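Local structure of putative nucleotide-diphospho-sugar transferase (Desulfovibrio desulfuricans subsp. desulfuricans, 3CGX) at residues A[200-205]-A[224-229]. The protein is probably a GT-A-type glycosyltransferase that uses nucleotide-diphospho-sugars, although its reaction and substrates are not established. Numbering follows the deposited sequence.
Sequences VLYRTN and ALIRQY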
loop_
_atom_site.group_PDB
_atom_site.type_symbol
_atom_site.label_atom_id
_atom_site.label_comp_id
_atom_site.label_asym_id
_atom_site.label_seq_id
_atom_site.Cartn_x
_atom_site.Cartn_y
_atom_site.Cartn_z
ATOM N N VAL A 200 2.085 -15.850 -9.387
ATOM C CA VAL A 200 3.463 -15.694 -8.855
ATOM C C VAL A 200 3.428 -15.539 -7.343
ATOM O O VAL A 200 4.240 -16.180 -6.637
ATOM C CB VAL A 200 4.198 -14.486 -9.481
ATOM C CG1 VAL A 200 5.557 -14.245 -8.771
ATOM C CG2 VAL A 200 4.323 -14.651 -11.008
ATOM N N LEU A 201 2.477 -14.752 -6.843
ATOM C CA LEU A 201 2.314 -14.549 -5.391
ATOM C C LEU A 201 2.183 -15.918 -4.727
ATOM O O LEU A 201 2.833 -16.226 -3.708
ATOM C CB LEU A 201 1.096 -13.693 -5.026
ATOM C CG LEU A 201 0.720 -13.443 -3.547
ATOM C CD1 LEU A 201 1.753 -12.547 -2.799
ATOM C CD2 LEU A 201 -0.709 -12.820 -3.407
ATOM N N TYR A 202 1.331 -16.737 -5.326
ATOM C CA TYR A 202 1.009 -18.092 -4.815
ATOM C C TYR A 202 2.197 -19.026 -4.874
ATOM O O TYR A 202 2.559 -19.662 -3.885
ATOM C CB TYR A 202 -0.168 -18.703 -5.623
ATOM C CG TYR A 202 -0.655 -20.088 -5.156
ATOM C CD1 TYR A 202 -0.895 -20.348 -3.799
ATOM C CD2 TYR A 202 -0.921 -21.094 -6.071
ATOM C CE1 TYR A 202 -1.361 -21.587 -3.381
ATOM C CE2 TYR A 202 -1.387 -22.338 -5.660
ATOM C CZ TYR A 202 -1.590 -22.564 -4.305
ATOM O OH TYR A 202 -2.067 -23.767 -3.918
ATOM N N ARG A 203 2.860 -19.071 -6.013
ATOM C CA ARG A 203 3.864 -20.094 -6.206
ATOM C C ARG A 203 5.207 -19.789 -5.536
ATOM O O ARG A 203 5.953 -20.708 -5.218
ATOM C CB ARG A 203 4.048 -20.362 -7.660
ATOM C CG ARG A 203 2.802 -21.071 -8.254
ATOM C CD ARG A 203 2.777 -20.958 -9.716
ATOM N NE ARG A 203 3.784 -21.789 -10.301
ATOM C CZ ARG A 203 4.317 -21.560 -11.499
ATOM N NH1 ARG A 203 3.954 -20.499 -12.233
ATOM N NH2 ARG A 203 5.216 -22.386 -11.965
ATOM N N THR A 204 5.493 -18.522 -5.312
ATOM C CA THR A 204 6.760 -18.123 -4.679
ATOM C C THR A 204 6.667 -17.982 -3.159
ATOM O O THR A 204 7.677 -17.784 -2.488
ATOM C CB THR A 204 7.273 -16.801 -5.293
ATOM O OG1 THR A 204 6.365 -15.727 -4.969
ATOM C CG2 THR A 204 7.449 -16.949 -6.834
ATOM N N ASN A 205 5.477 -18.083 -2.579
ATOM C CA ASN A 205 5.367 -17.979 -1.113
ATOM C C ASN A 205 5.126 -19.308 -0.415
ATOM O O ASN A 205 4.846 -19.339 0.789
ATOM C CB ASN A 205 4.304 -16.981 -0.677
ATOM C CG ASN A 205 4.767 -15.569 -0.799
ATOM O OD1 ASN A 205 4.408 -14.861 -1.750
ATOM N ND2 ASN A 205 5.599 -15.152 0.128
ATOM N N ALA A 224 -6.623 -25.092 -8.120
ATOM C CA ALA A 224 -6.948 -25.614 -9.428
ATOM C C ALA A 224 -7.208 -24.519 -10.445
ATOM O O ALA A 224 -7.099 -24.745 -11.648
ATOM C CB ALA A 224 -8.179 -26.562 -9.355
ATOM N N LEU A 225 -7.643 -23.374 -9.940
ATOM C CA LEU A 225 -7.919 -22.198 -10.779
ATOM C C LEU A 225 -6.594 -21.443 -11.069
ATOM O O LEU A 225 -6.230 -21.173 -12.218
ATOM C CB LEU A 225 -8.923 -21.287 -10.082
ATOM C CG LEU A 225 -9.201 -19.955 -10.783
ATOM C CD1 LEU A 225 -9.646 -20.183 -12.218
ATOM C CD2 LEU A 225 -10.206 -19.201 -9.892
ATOM N N ILE A 226 -5.882 -21.124 -10.015
ATOM C CA ILE A 226 -4.631 -20.340 -10.123
ATOM C C ILE A 226 -3.557 -20.999 -10.958
ATOM O O ILE A 226 -2.900 -20.338 -11.760
ATOM C CB ILE A 226 -4.087 -19.938 -8.740
ATOM C CG1 ILE A 226 -5.091 -19.047 -8.038
ATOM C CG2 ILE A 226 -2.709 -19.232 -8.843
ATOM C CD1 ILE A 226 -4.745 -18.865 -6.564
ATOM N N ARG A 227 -3.433 -22.314 -10.832
ATOM C CA ARG A 227 -2.441 -23.089 -11.592
ATOM C C ARG A 227 -2.729 -23.259 -13.103
ATOM O O ARG A 227 -1.956 -23.880 -13.822
ATOM C CB ARG A 227 -2.236 -24.462 -10.912
ATOM C CG ARG A 227 -1.562 -24.396 -9.514
ATOM C CD ARG A 227 -0.265 -23.593 -9.469
ATOM N NE ARG A 227 0.693 -24.030 -10.485
ATOM C CZ ARG A 227 1.524 -25.031 -10.307
ATOM N NH1 ARG A 227 1.470 -25.693 -9.166
ATOM N NH2 ARG A 227 2.386 -25.383 -11.256
ATOM N N GLN A 228 -3.862 -22.717 -13.560
ATOM C CA GLN A 228 -4.197 -22.670 -14.971
ATOM C C GLN A 228 -3.632 -21.380 -15.599
ATOM O O GLN A 228 -3.799 -21.150 -16.799
ATOM C CB GLN A 228 -5.695 -22.749 -15.194
ATOM C CG GLN A 228 -6.285 -24.112 -14.809
ATOM C CD GLN A 228 -7.735 -24.188 -15.149
ATOM O OE1 GLN A 228 -8.085 -24.516 -16.276
ATOM N NE2 GLN A 228 -8.591 -23.907 -14.186
ATOM N N TYR A 229 -2.966 -20.574 -14.780
ATOM C CA TYR A 229 -2.361 -19.300 -15.243
ATOM C C TYR A 229 -0.899 -19.234 -14.855
ATOM O O TYR A 229 -0.390 -18.208 -14.413
ATOM C CB TYR A 229 -3.183 -18.078 -14.748
ATOM C CG TYR A 229 -4.592 -18.100 -15.260
ATOM C CD1 TYR A 229 -4.898 -17.578 -16.512
ATOM C CD2 TYR A 229 -5.594 -18.772 -14.563
ATOM C CE1 TYR A 229 -6.136 -17.675 -17.024
ATOM C CE2 TYR A 229 -6.873 -18.884 -15.103
ATOM C CZ TYR A 229 -7.138 -18.295 -16.330
ATOM O OH TYR A 229 -8.385 -18.384 -16.943
#
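Arg-203 and Arg-227 stack their guanidinium groups flat on each other. The planes are 6° apart and the group centres lie 4.6 Å from each other. The overlap is offset: Arg-203 NE sits over one face of the Arg-227 group, near its rim, and 3.8 Å from Arg-227 NE. Two bends in the Arg-227 chain, at chi2 and chi3, bring its guanidinium up to Arg-203. Nearby acceptors probably offset the like charges: Arg-227 NE forms a salt bridge with Asp-230 OD1, and Arg-203 NH1 hydrogen-bonds to Asn-199 OD1 and Ile-231 O. These bonds probably help to hold both planes in their rotation.

The apolar part lies beside the stack. Tyr-202 CD2 meets the Ile-226 methyl CG2 at 3.8 Å. The Tyr-202 side chain leaves its helix with CG anti to the backbone N, chi1 -177°, and the methyl comes to the ring obliquely. Arg-227 CD reaches the ring edge, 4.2 Å from Tyr-202 CE2. The two arginine chains also touch through their methylenes, with Arg-203 CD 4.0 Å from Arg-227 CD.

No hydrogen bond joins 200-205 directly to 224-229. Polar bonds run to residues just outside the segments: Tyr-202 OH to Asp-223 OD1, and Asn-199 ND2 to Ile-226 O. A type I turn, Ile-226 to Tyr-229, starts at the last residue of the short helix 223-226.

The contact joins helices 195-204 and 223-226, two of the last three in the chain. Its centre lies about 22 Å from the centre of the chain. Leu-219 of helix 214-221 touches both Tyr-202 and Ile-226, while Leu-198 of helix 195-204 also packs on Ile-226.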